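PDB 5J5U: RagB/SusD domain protein from Flavobacterium johnsoniae, which binds chitin and, as a SusD homolog, is likely to capture chitin fragments at the outer membrane for uptake. Local coordinates for residues 95-106 against 157-168; 172-183 against 220-228. All coordinates share one frame; numbering follows the deposited sequence.

Contact 1 of 2, residues 95-106 against 157-168; sequences PAASNMNAVAKI and SFTQLNASGGSV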
loop_
_atom_site.group_PDB
_atom_site.type_symbol
_atom_site.label_atom_id
_atom_site.label_comp_id
_atom_site.label_asym_id
_atom_site.label_seq_id
_atom_site.Cartn_x
_atom_site.Cartn_y
_atom_site.Cartn_z
ATOM N N PRO A 95 10.721 -23.503 -22.524
ATOM C CA PRO A 95 10.667 -22.248 -23.286
ATOM C C PRO A 95 9.235 -21.837 -23.598
ATOM O O PRO A 95 8.975 -20.662 -23.825
ATOM C CB PRO A 95 11.448 -22.572 -24.557
ATOM C CG PRO A 95 11.321 -24.045 -24.702
ATOM C CD PRO A 95 11.303 -24.603 -23.314
ATOM N N ALA A 96 8.326 -22.806 -23.640
ATOM C CA ALA A 96 6.901 -22.524 -23.828
ATOM C C ALA A 96 6.249 -22.100 -22.510
ATOM O O ALA A 96 5.028 -21.947 -22.427
ATOM C CB ALA A 96 6.184 -23.744 -24.403
ATOM N N ALA A 97 7.076 -21.913 -21.486
ATOM C CA ALA A 97 6.613 -21.504 -20.166
ATOM C C ALA A 97 7.369 -20.284 -19.656
ATOM O O ALA A 97 7.164 -19.842 -18.524
ATOM C CB ALA A 97 6.748 -22.653 -19.181
ATOM N N SER A 98 8.217 -19.716 -20.498
ATOM C CA SER A 98 9.080 -18.644 -20.041
ATOM C C SER A 98 8.263 -17.437 -19.585
ATOM O O SER A 98 8.523 -16.866 -18.516
ATOM C CB SER A 98 10.043 -18.254 -21.166
ATOM O OG SER A 98 10.784 -17.096 -20.857
ATOM N N ASN A 99 7.217 -17.113 -20.338
ATOM C CA ASN A 99 6.341 -16.010 -19.974
ATOM C C ASN A 99 5.671 -16.217 -18.625
ATOM O O ASN A 99 5.443 -15.254 -17.889
ATOM C CB ASN A 99 5.281 -15.786 -21.047
ATOM C CG ASN A 99 5.804 -14.967 -22.207
ATOM O OD1 ASN A 99 6.834 -14.290 -22.098
ATOM N ND2 ASN A 99 5.096 -15.019 -23.331
ATOM N N MET A 100 5.377 -17.470 -18.290
ATOM C CA MET A 100 4.791 -17.746 -16.987
ATOM C C MET A 100 5.869 -17.574 -15.932
ATOM O O MET A 100 5.636 -16.962 -14.890
ATOM C CB MET A 100 4.200 -19.143 -16.914
ATOM C CG MET A 100 3.378 -19.365 -15.661
ATOM S SD MET A 100 1.639 -18.906 -15.851
ATOM C CE MET A 100 1.124 -20.175 -17.019
ATOM N N ASN A 101 7.051 -18.110 -16.230
ATOM C CA ASN A 101 8.192 -18.023 -15.337
ATOM C C ASN A 101 8.479 -16.575 -14.961
ATOM O O ASN A 101 8.778 -16.267 -13.814
ATOM C CB ASN A 101 9.417 -18.669 -15.986
ATOM C CG ASN A 101 10.637 -18.640 -15.098
ATOM O OD1 ASN A 101 11.464 -17.735 -15.197
ATOM N ND2 ASN A 101 10.769 -19.645 -14.234
ATOM N N ALA A 102 8.383 -15.692 -15.938
ATOM C CA ALA A 102 8.601 -14.280 -15.689
ATOM C C ALA A 102 7.465 -13.719 -14.817
ATOM O O ALA A 102 7.720 -13.014 -13.822
ATOM C CB ALA A 102 8.711 -13.515 -17.004
ATOM N N VAL A 103 6.223 -14.057 -15.170
ATOM C CA VAL A 103 5.069 -13.548 -14.435
ATOM C C VAL A 103 5.177 -13.949 -12.951
ATOM O O VAL A 103 5.101 -13.103 -12.051
ATOM C CB VAL A 103 3.739 -14.054 -15.056
ATOM C CG1 VAL A 103 2.591 -13.899 -14.080
ATOM C CG2 VAL A 103 3.433 -13.297 -16.350
ATOM N N ALA A 104 5.403 -15.235 -12.715
ATOM C CA ALA A 104 5.588 -15.729 -11.379
ATOM C C ALA A 104 6.673 -14.935 -10.662
ATOM O O ALA A 104 6.492 -14.556 -9.509
ATOM C CB ALA A 104 5.926 -17.199 -11.403
ATOM N N LYS A 105 7.781 -14.656 -11.342
ATOM C CA LYS A 105 8.883 -13.931 -10.690
ATOM C C LYS A 105 8.442 -12.522 -10.283
ATOM O O LYS A 105 8.752 -12.059 -9.162
ATOM C CB LYS A 105 10.124 -13.867 -11.593
ATOM C CG LYS A 105 11.075 -15.052 -11.386
ATOM C CD LYS A 105 12.273 -15.014 -12.325
ATOM C CE LYS A 105 11.821 -14.870 -13.765
ATOM N NZ LYS A 105 12.928 -15.052 -14.722
ATOM N N ILE A 106 7.691 -11.862 -11.175
ATOM C CA ILE A 106 7.130 -10.550 -10.868
ATOM C C ILE A 106 6.198 -10.705 -9.664
ATOM O O ILE A 106 6.295 -9.949 -8.693
ATOM C CB ILE A 106 6.394 -9.943 -12.085
ATOM C CG1 ILE A 106 7.385 -9.700 -13.219
ATOM C CG2 ILE A 106 5.776 -8.608 -11.751
ATOM C CD1 ILE A 106 6.731 -9.320 -14.505
ATOM N N SER A 157 12.966 -10.025 -15.798
ATOM C CA SER A 157 11.620 -10.494 -16.124
ATOM C C SER A 157 10.970 -9.626 -17.183
ATOM O O SER A 157 10.213 -10.122 -18.017
ATOM C CB SER A 157 10.755 -10.546 -14.880
ATOM O OG SER A 157 11.246 -11.564 -14.032
ATOM N N PHE A 158 11.273 -8.332 -17.141
ATOM C CA PHE A 158 10.863 -7.431 -18.200
ATOM C C PHE A 158 11.427 -7.904 -19.530
ATOM O O PHE A 158 10.689 -8.074 -20.506
ATOM C CB PHE A 158 11.331 -6.005 -17.937
ATOM C CG PHE A 158 11.115 -5.090 -19.102
ATOM C CD1 PHE A 158 9.845 -4.646 -19.425
ATOM C CD2 PHE A 158 12.178 -4.703 -19.901
ATOM C CE1 PHE A 158 9.646 -3.806 -20.516
ATOM C CE2 PHE A 158 11.984 -3.868 -20.986
ATOM C CZ PHE A 158 10.719 -3.420 -21.295
ATOM N N THR A 159 12.742 -8.102 -19.560
ATOM C CA THR A 159 13.401 -8.560 -20.779
ATOM C C THR A 159 12.916 -9.958 -21.236
ATOM O O THR A 159 12.820 -10.238 -22.431
ATOM C CB THR A 159 14.922 -8.546 -20.575
ATOM O OG1 THR A 159 15.336 -7.201 -20.276
ATOM C CG2 THR A 159 15.655 -9.057 -21.811
ATOM N N GLN A 160 12.593 -10.823 -20.283
ATOM C CA GLN A 160 12.263 -12.217 -20.567
ATOM C C GLN A 160 10.865 -12.402 -21.168
ATOM O O GLN A 160 10.649 -13.303 -21.980
ATOM C CB GLN A 160 12.411 -13.028 -19.283
ATOM C CG GLN A 160 11.859 -14.434 -19.295
ATOM C CD GLN A 160 12.196 -15.180 -18.006
ATOM O OE1 GLN A 160 13.064 -14.752 -17.240
ATOM N NE2 GLN A 160 11.506 -16.288 -17.758
ATOM N N LEU A 161 9.917 -11.551 -20.780
ATOM C CA LEU A 161 8.571 -11.573 -21.376
ATOM C C LEU A 161 8.654 -11.376 -22.894
ATOM O O LEU A 161 9.111 -10.333 -23.368
ATOM C CB LEU A 161 7.683 -10.496 -20.741
ATOM C CG LEU A 161 7.198 -10.798 -19.322
ATOM C CD1 LEU A 161 6.453 -9.616 -18.729
ATOM C CD2 LEU A 161 6.311 -12.020 -19.340
ATOM N N ASN A 162 8.204 -12.362 -23.661
ATOM C CA ASN A 162 8.410 -12.304 -25.107
ATOM C C ASN A 162 7.269 -12.969 -25.888
ATOM O O ASN A 162 6.530 -13.792 -25.352
ATOM C CB ASN A 162 9.769 -12.958 -25.429
ATOM C CG ASN A 162 10.116 -12.954 -26.907
ATOM O OD1 ASN A 162 9.308 -13.297 -27.770
ATOM N ND2 ASN A 162 11.354 -12.573 -27.202
ATOM N N ALA A 163 7.138 -12.605 -27.160
ATOM C CA ALA A 163 6.111 -13.156 -28.048
ATOM C C ALA A 163 6.205 -14.682 -28.157
ATOM O O ALA A 163 5.228 -15.358 -28.469
ATOM C CB ALA A 163 6.223 -12.525 -29.424
ATOM N N SER A 164 7.399 -15.212 -27.910
ATOM C CA SER A 164 7.657 -16.642 -28.016
ATOM C C SER A 164 7.772 -17.335 -26.654
ATOM O O SER A 164 8.324 -18.438 -26.563
ATOM C CB SER A 164 8.951 -16.866 -28.805
ATOM O OG SER A 164 9.139 -15.847 -29.773
ATOM N N GLY A 165 7.268 -16.692 -25.602
ATOM C CA GLY A 165 7.372 -17.240 -24.256
ATOM C C GLY A 165 6.272 -18.193 -23.793
ATOM O O GLY A 165 6.262 -18.638 -22.643
ATOM N N GLY A 166 5.341 -18.519 -24.685
ATOM C CA GLY A 166 4.227 -19.379 -24.322
ATOM C C GLY A 166 3.102 -18.519 -23.796
ATOM O O GLY A 166 3.221 -17.297 -23.756
ATOM N N SER A 167 2.016 -19.152 -23.378
ATOM C CA SER A 167 0.840 -18.421 -22.927
ATOM C C SER A 167 0.792 -18.322 -21.386
ATOM O O SER A 167 1.319 -19.181 -20.675
ATOM C CB SER A 167 -0.423 -19.090 -23.482
ATOM O OG SER A 167 -1.609 -18.503 -22.987
ATOM N N VAL A 168 0.211 -17.245 -20.873
ATOM C CA VAL A 168 0.030 -17.092 -19.430
ATOM C C VAL A 168 -1.399 -17.410 -18.981
ATOM O O VAL A 168 -2.346 -16.723 -19.345
ATOM C CB VAL A 168 0.402 -15.686 -18.964
ATOM C CG1 VAL A 168 0.237 -15.580 -17.468
ATOM C CG2 VAL A 168 1.831 -15.347 -19.380
HETATM O O HOH W 1 4.309 -19.434 -20.726
#
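The flat amides of Gln160 and Asn101 lie nearly coplanar, 16° apart, with Asn101 OD1 in the plane of the Gln160 amide. Gln160 NE2 gives a hydrogen bond to Asn101 OD1 (2.9 Å). Gln160 NE2 also donates to Ser98 O (3.1 Å), tilted from that plane. Lys105 NZ donates to Gln160 OE1, at a modelled distance so short that its value is doubtful. Gln160 fits as a knob among Ser98, Asn101, Ala102 and Lys105. With an alanine at Gln160, Lys105 NZ and Asn101 OD1 would probably lose this shared partner, and a gap would open beside Ala102. Loop backbone grips the Asn99 amide through three bonds. Asn99 OD1 takes Asn162 N on a lone pair (2.8 Å). Asn99 ND2 gives to Asn162 O, in its amide plane, and to Gly166 O (3.0 Å). CG stands anti to the carbonyl carbon (chi1 -82°), which turns the amide into the loop. Asn99 N bonds Gly165 O (2.9 Å). Asn99 thus clasps the type I turn Asn162-Gly165, which opens with an Asx turn. On the apolar side, Leu161 CD2 packs on Ala102 CB (3.7 Å), and Val103 and Val168 meet tip to tip. Helix 66-90 touches Asn101 and Lys105, while Trp181 of helix 178-195 packs on Val103 and Leu161.

Contact 2 of 2, residues 172-183 against 220-228; sequences LFYNGDISKWKK and NDDNCLMHH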
loop_
_atom_site.group_PDB
_atom_site.type_symbol
_atom_site.label_atom_id
_atom_site.label_comp_id
_atom_site.label_asym_id
_atom_site.label_seq_id
_atom_site.Cartn_x
_atom_site.Cartn_y
_atom_site.Cartn_z
ATOM N N LEU A 172 -5.567 -13.354 -13.193
ATOM C CA LEU A 172 -6.783 -12.571 -12.972
ATOM C C LEU A 172 -6.541 -11.058 -13.086
ATOM O O LEU A 172 -7.471 -10.285 -13.274
ATOM C CB LEU A 172 -7.376 -12.896 -11.602
ATOM C CG LEU A 172 -7.835 -14.345 -11.457
ATOM C CD1 LEU A 172 -8.273 -14.632 -10.025
ATOM C CD2 LEU A 172 -8.919 -14.694 -12.442
ATOM N N PHE A 173 -5.288 -10.650 -12.963
ATOM C CA PHE A 173 -4.935 -9.242 -13.035
ATOM C C PHE A 173 -5.143 -8.742 -14.449
ATOM O O PHE A 173 -5.669 -7.656 -14.684
ATOM C CB PHE A 173 -3.466 -9.008 -12.649
ATOM C CG PHE A 173 -3.148 -9.211 -11.189
ATOM C CD1 PHE A 173 -4.145 -9.216 -10.225
ATOM C CD2 PHE A 173 -1.828 -9.392 -10.792
ATOM C CE1 PHE A 173 -3.840 -9.411 -8.887
ATOM C CE2 PHE A 173 -1.502 -9.576 -9.454
ATOM C CZ PHE A 173 -2.511 -9.590 -8.494
ATOM N N TYR A 174 -4.685 -9.549 -15.394
ATOM C CA TYR A 174 -4.523 -9.088 -16.760
ATOM C C TYR A 174 -4.874 -10.101 -17.829
ATOM O O TYR A 174 -4.675 -9.828 -19.009
ATOM C CB TYR A 174 -3.070 -8.646 -16.979
ATOM C CG TYR A 174 -2.620 -7.447 -16.179
ATOM C CD1 TYR A 174 -1.440 -7.484 -15.443
ATOM C CD2 TYR A 174 -3.353 -6.277 -16.175
ATOM C CE1 TYR A 174 -1.008 -6.387 -14.719
ATOM C CE2 TYR A 174 -2.928 -5.162 -15.455
ATOM C CZ TYR A 174 -1.751 -5.226 -14.722
ATOM O OH TYR A 174 -1.311 -4.116 -14.006
ATOM N N ASN A 175 -5.371 -11.268 -17.429
ATOM C CA ASN A 175 -5.715 -12.326 -18.384
ATOM C C ASN A 175 -4.571 -12.644 -19.336
ATOM O O ASN A 175 -4.804 -12.838 -20.530
ATOM C CB ASN A 175 -6.947 -11.950 -19.220
ATOM C CG ASN A 175 -8.198 -11.827 -18.400
ATOM O OD1 ASN A 175 -8.568 -12.733 -17.649
ATOM N ND2 ASN A 175 -8.865 -10.691 -18.535
ATOM N N GLY A 176 -3.344 -12.653 -18.812
ATOM C CA GLY A 176 -2.170 -13.106 -19.543
ATOM C C GLY A 176 -1.571 -12.147 -20.563
ATOM O O GLY A 176 -0.613 -12.496 -21.254
ATOM N N ASP A 177 -2.091 -10.931 -20.652
ATOM C CA ASP A 177 -1.486 -9.957 -21.554
ATOM C C ASP A 177 -0.088 -9.653 -21.048
ATOM O O ASP A 177 0.066 -9.040 -20.000
ATOM C CB ASP A 177 -2.334 -8.678 -21.639
ATOM C CG ASP A 177 -1.722 -7.606 -22.573
ATOM O OD1 ASP A 177 -0.539 -7.713 -22.969
ATOM O OD2 ASP A 177 -2.425 -6.628 -22.913
ATOM N N ILE A 178 0.936 -10.093 -21.775
ATOM C CA ILE A 178 2.303 -9.890 -21.298
ATOM C C ILE A 178 2.726 -8.425 -21.387
ATOM O O ILE A 178 3.592 -7.993 -20.629
ATOM C CB ILE A 178 3.351 -10.769 -22.052
ATOM C CG1 ILE A 178 3.582 -10.285 -23.486
ATOM C CG2 ILE A 178 2.960 -12.237 -22.022
ATOM C CD1 ILE A 178 4.795 -10.932 -24.149
ATOM N N SER A 179 2.096 -7.657 -22.274
ATOM C CA SER A 179 2.423 -6.241 -22.416
ATOM C C SER A 179 2.108 -5.480 -21.132
ATOM O O SER A 179 2.774 -4.506 -20.785
ATOM C CB SER A 179 1.656 -5.616 -23.580
ATOM O OG SER A 179 0.265 -5.557 -23.301
ATOM N N LYS A 180 1.059 -5.904 -20.443
ATOM C CA LYS A 180 0.704 -5.270 -19.183
ATOM C C LYS A 180 1.663 -5.762 -18.094
ATOM O O LYS A 180 2.061 -5.006 -17.203
ATOM C CB LYS A 180 -0.762 -5.546 -18.831
ATOM C CG LYS A 180 -1.756 -4.662 -19.602
ATOM C CD LYS A 180 -3.194 -4.960 -19.190
ATOM C CE LYS A 180 -4.179 -3.928 -19.704
ATOM N NZ LYS A 180 -3.665 -2.559 -19.478
ATOM N N TRP A 181 2.071 -7.019 -18.191
ATOM C CA TRP A 181 3.004 -7.544 -17.217
ATOM C C TRP A 181 4.350 -6.818 -17.286
ATOM O O TRP A 181 4.988 -6.573 -16.251
ATOM C CB TRP A 181 3.178 -9.050 -17.397
ATOM C CG TRP A 181 2.093 -9.809 -16.703
ATOM C CD1 TRP A 181 0.988 -10.374 -17.273
ATOM C CD2 TRP A 181 1.972 -10.025 -15.294
ATOM N NE1 TRP A 181 0.205 -10.956 -16.310
ATOM C CE2 TRP A 181 0.783 -10.754 -15.085
ATOM C CE3 TRP A 181 2.754 -9.678 -14.192
ATOM C CZ2 TRP A 181 0.360 -11.147 -13.815
ATOM C CZ3 TRP A 181 2.341 -10.076 -12.929
ATOM C CH2 TRP A 181 1.157 -10.804 -12.748
ATOM N N LYS A 182 4.764 -6.432 -18.491
ATOM C CA LYS A 182 6.001 -5.661 -18.635
ATOM C C LYS A 182 5.932 -4.357 -17.852
ATOM O O LYS A 182 6.791 -4.075 -17.000
ATOM C CB LYS A 182 6.293 -5.377 -20.109
ATOM C CG LYS A 182 6.722 -6.618 -20.880
ATOM C CD LYS A 182 6.984 -6.335 -22.351
ATOM C CE LYS A 182 7.800 -7.473 -22.965
ATOM N NZ LYS A 182 9.252 -7.130 -23.170
ATOM N N LYS A 183 4.888 -3.576 -18.109
ATOM C CA LYS A 183 4.739 -2.277 -17.451
ATOM C C LYS A 183 4.504 -2.404 -15.943
ATOM O O LYS A 183 4.950 -1.540 -15.182
ATOM C CB LYS A 183 3.604 -1.492 -18.097
ATOM C CG LYS A 183 3.770 -1.355 -19.605
ATOM C CD LYS A 183 2.689 -0.483 -20.207
ATOM C CE LYS A 183 1.558 -1.350 -20.743
ATOM N NZ LYS A 183 0.455 -0.504 -21.266
ATOM N N ASN A 220 -4.791 4.557 -16.436
ATOM C CA ASN A 220 -5.544 3.786 -15.457
ATOM C C ASN A 220 -5.970 2.401 -15.951
ATOM O O ASN A 220 -6.279 1.520 -15.145
ATOM C CB ASN A 220 -6.771 4.579 -15.017
ATOM C CG ASN A 220 -6.455 5.581 -13.910
ATOM O OD1 ASN A 220 -5.290 5.807 -13.564
ATOM N ND2 ASN A 220 -7.495 6.180 -13.347
ATOM N N ASP A 221 -5.998 2.210 -17.273
ATOM C CA ASP A 221 -6.331 0.910 -17.872
ATOM C C ASP A 221 -5.325 -0.168 -17.520
ATOM O O ASP A 221 -5.636 -1.359 -17.555
ATOM C CB ASP A 221 -6.413 1.021 -19.389
ATOM C CG ASP A 221 -7.587 1.838 -19.846
ATOM O OD1 ASP A 221 -8.483 2.089 -19.012
ATOM O OD2 ASP A 221 -7.605 2.240 -21.030
ATOM N N ASP A 222 -4.112 0.263 -17.199
ATOM C CA ASP A 222 -3.022 -0.643 -16.905
ATOM C C ASP A 222 -2.921 -1.022 -15.425
ATOM O O ASP A 222 -2.136 -1.899 -15.069
ATOM C CB ASP A 222 -1.710 -0.003 -17.357
ATOM C CG ASP A 222 -1.634 0.153 -18.861
ATOM O OD1 ASP A 222 -2.279 -0.660 -19.561
ATOM O OD2 ASP A 222 -0.925 1.066 -19.344
ATOM N N ASN A 223 -3.702 -0.351 -14.575
ATOM C CA ASN A 223 -3.725 -0.619 -13.130
ATOM C C ASN A 223 -3.809 -2.094 -12.774
ATOM O O ASN A 223 -4.496 -2.857 -13.441
ATOM C CB ASN A 223 -4.889 0.105 -12.466
ATOM C CG ASN A 223 -4.656 1.568 -12.351
ATOM O OD1 ASN A 223 -3.669 2.073 -12.869
ATOM N ND2 ASN A 223 -5.554 2.272 -11.662
ATOM N N CYS A 224 -3.103 -2.484 -11.718
ATOM C CA CYS A 224 -3.170 -3.849 -11.227
ATOM C C CYS A 224 -4.321 -4.024 -10.227
ATOM O O CYS A 224 -4.268 -3.523 -9.103
ATOM C CB CYS A 224 -1.842 -4.242 -10.592
ATOM S SG CYS A 224 -1.752 -5.955 -10.232
ATOM N N LEU A 225 -5.359 -4.729 -10.668
ATOM C CA LEU A 225 -6.618 -4.911 -9.937
ATOM C C LEU A 225 -6.970 -6.352 -9.758
ATOM O O LEU A 225 -6.710 -7.168 -10.636
ATOM C CB LEU A 225 -7.796 -4.272 -10.688
ATOM C CG LEU A 225 -8.162 -2.804 -10.618
ATOM C CD1 LEU A 225 -8.068 -2.284 -9.197
ATOM C CD2 LEU A 225 -7.297 -2.037 -11.592
ATOM N N MET A 226 -7.597 -6.664 -8.636
ATOM C CA MET A 226 -8.360 -7.890 -8.519
ATOM C C MET A 226 -9.843 -7.529 -8.464
ATOM O O MET A 226 -10.266 -6.763 -7.589
ATOM C CB MET A 226 -7.992 -8.681 -7.278
ATOM C CG MET A 226 -8.895 -9.877 -7.106
ATOM S SD MET A 226 -8.689 -10.999 -8.516
ATOM C CE MET A 226 -7.193 -11.859 -7.979
ATOM N N HIS A 227 -10.610 -8.037 -9.421
ATOM C CA HIS A 227 -12.060 -7.936 -9.384
ATOM C C HIS A 227 -12.581 -9.128 -8.601
ATOM O O HIS A 227 -12.210 -10.267 -8.884
ATOM C CB HIS A 227 -12.652 -7.884 -10.790
ATOM C CG HIS A 227 -12.185 -6.706 -11.577
ATOM N ND1 HIS A 227 -12.801 -5.479 -11.509
ATOM C CD2 HIS A 227 -11.151 -6.567 -12.439
ATOM C CE1 HIS A 227 -12.175 -4.632 -12.308
ATOM N NE2 HIS A 227 -11.172 -5.270 -12.884
ATOM N N HIS A 228 -13.379 -8.837 -7.581
ATOM C CA HIS A 228 -13.897 -9.829 -6.624
ATOM C C HIS A 228 -15.347 -10.252 -6.878
ATOM O O HIS A 228 -16.244 -9.418 -6.908
ATOM C CB HIS A 228 -13.741 -9.300 -5.185
ATOM C CG HIS A 228 -12.335 -9.381 -4.672
ATOM N ND1 HIS A 228 -11.776 -10.560 -4.225
ATOM C CD2 HIS A 228 -11.365 -8.441 -4.564
ATOM C CE1 HIS A 228 -10.528 -10.340 -3.854
ATOM N NE2 HIS A 228 -10.255 -9.062 -4.044
#
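Tyr174 OH donates to Asp222 O (2.6 Å), a polar link between the loop before helix 178-195 and the 3-10 turn 220-222. The donor is tilted 18° from the carbonyl plane. The Tyr174 ring is held between Phe173 CB on one face and Lys180 CB on the other. Lys183 NZ forms a salt bridge with Asp222 OD2 (2.8 Å), coming from above the carboxylate plane. The same OD2 also accepts from Glu218 N. Lys180 NZ is modelled too close to Asp222 OD1, so that second salt bridge is doubtful. The bond from Lys180 NZ to Asp221 O (3.0 Å) is less sure for the same reason. At the helix start Asp177 is the N-cap, and Asp177 OD1 accepts from Ser179 N (2.7 Å). The remaining contact is apolar. Cys224 SG sits over one face of the Phe173 ring, 3.6 Å from its centroid, in a sulfur-aromatic contact. SG is anti to the backbone N (chi1 -170°), a turn that brings it onto the ring. Leu172 CD1 rests on Met226 CE (3.6 Å). Strand 224-226 pairs antiparallel with strand 332-335. Helix 16-29 touches Phe173 and Met226, and Met107 of helix 98-119 also packs on Phe173.

In the fold
Both contacts are partly buried, and they lie on the same side of the chain's centre. Contact 1 is more peripheral, about 26 Å from that centre to its own, against about 17 Å for contact 2. Their centres are about 15 Å apart. Helix 178-195 joins them: it provides part of contact 2, and its Trp181 packs on Val103 of contact 1. Lys182 NZ probably bonds Phe158 O across the same junction. Contact 1 joins the start of helix 98-119 to the end of helix 143-160 and the loop after it, through side-chain amides and backbone. Contact 2 sets a helix and its preceding loop against a 3-10 turn and a strand, using lysine-aspartate charges and a sulfur-aromatic contact.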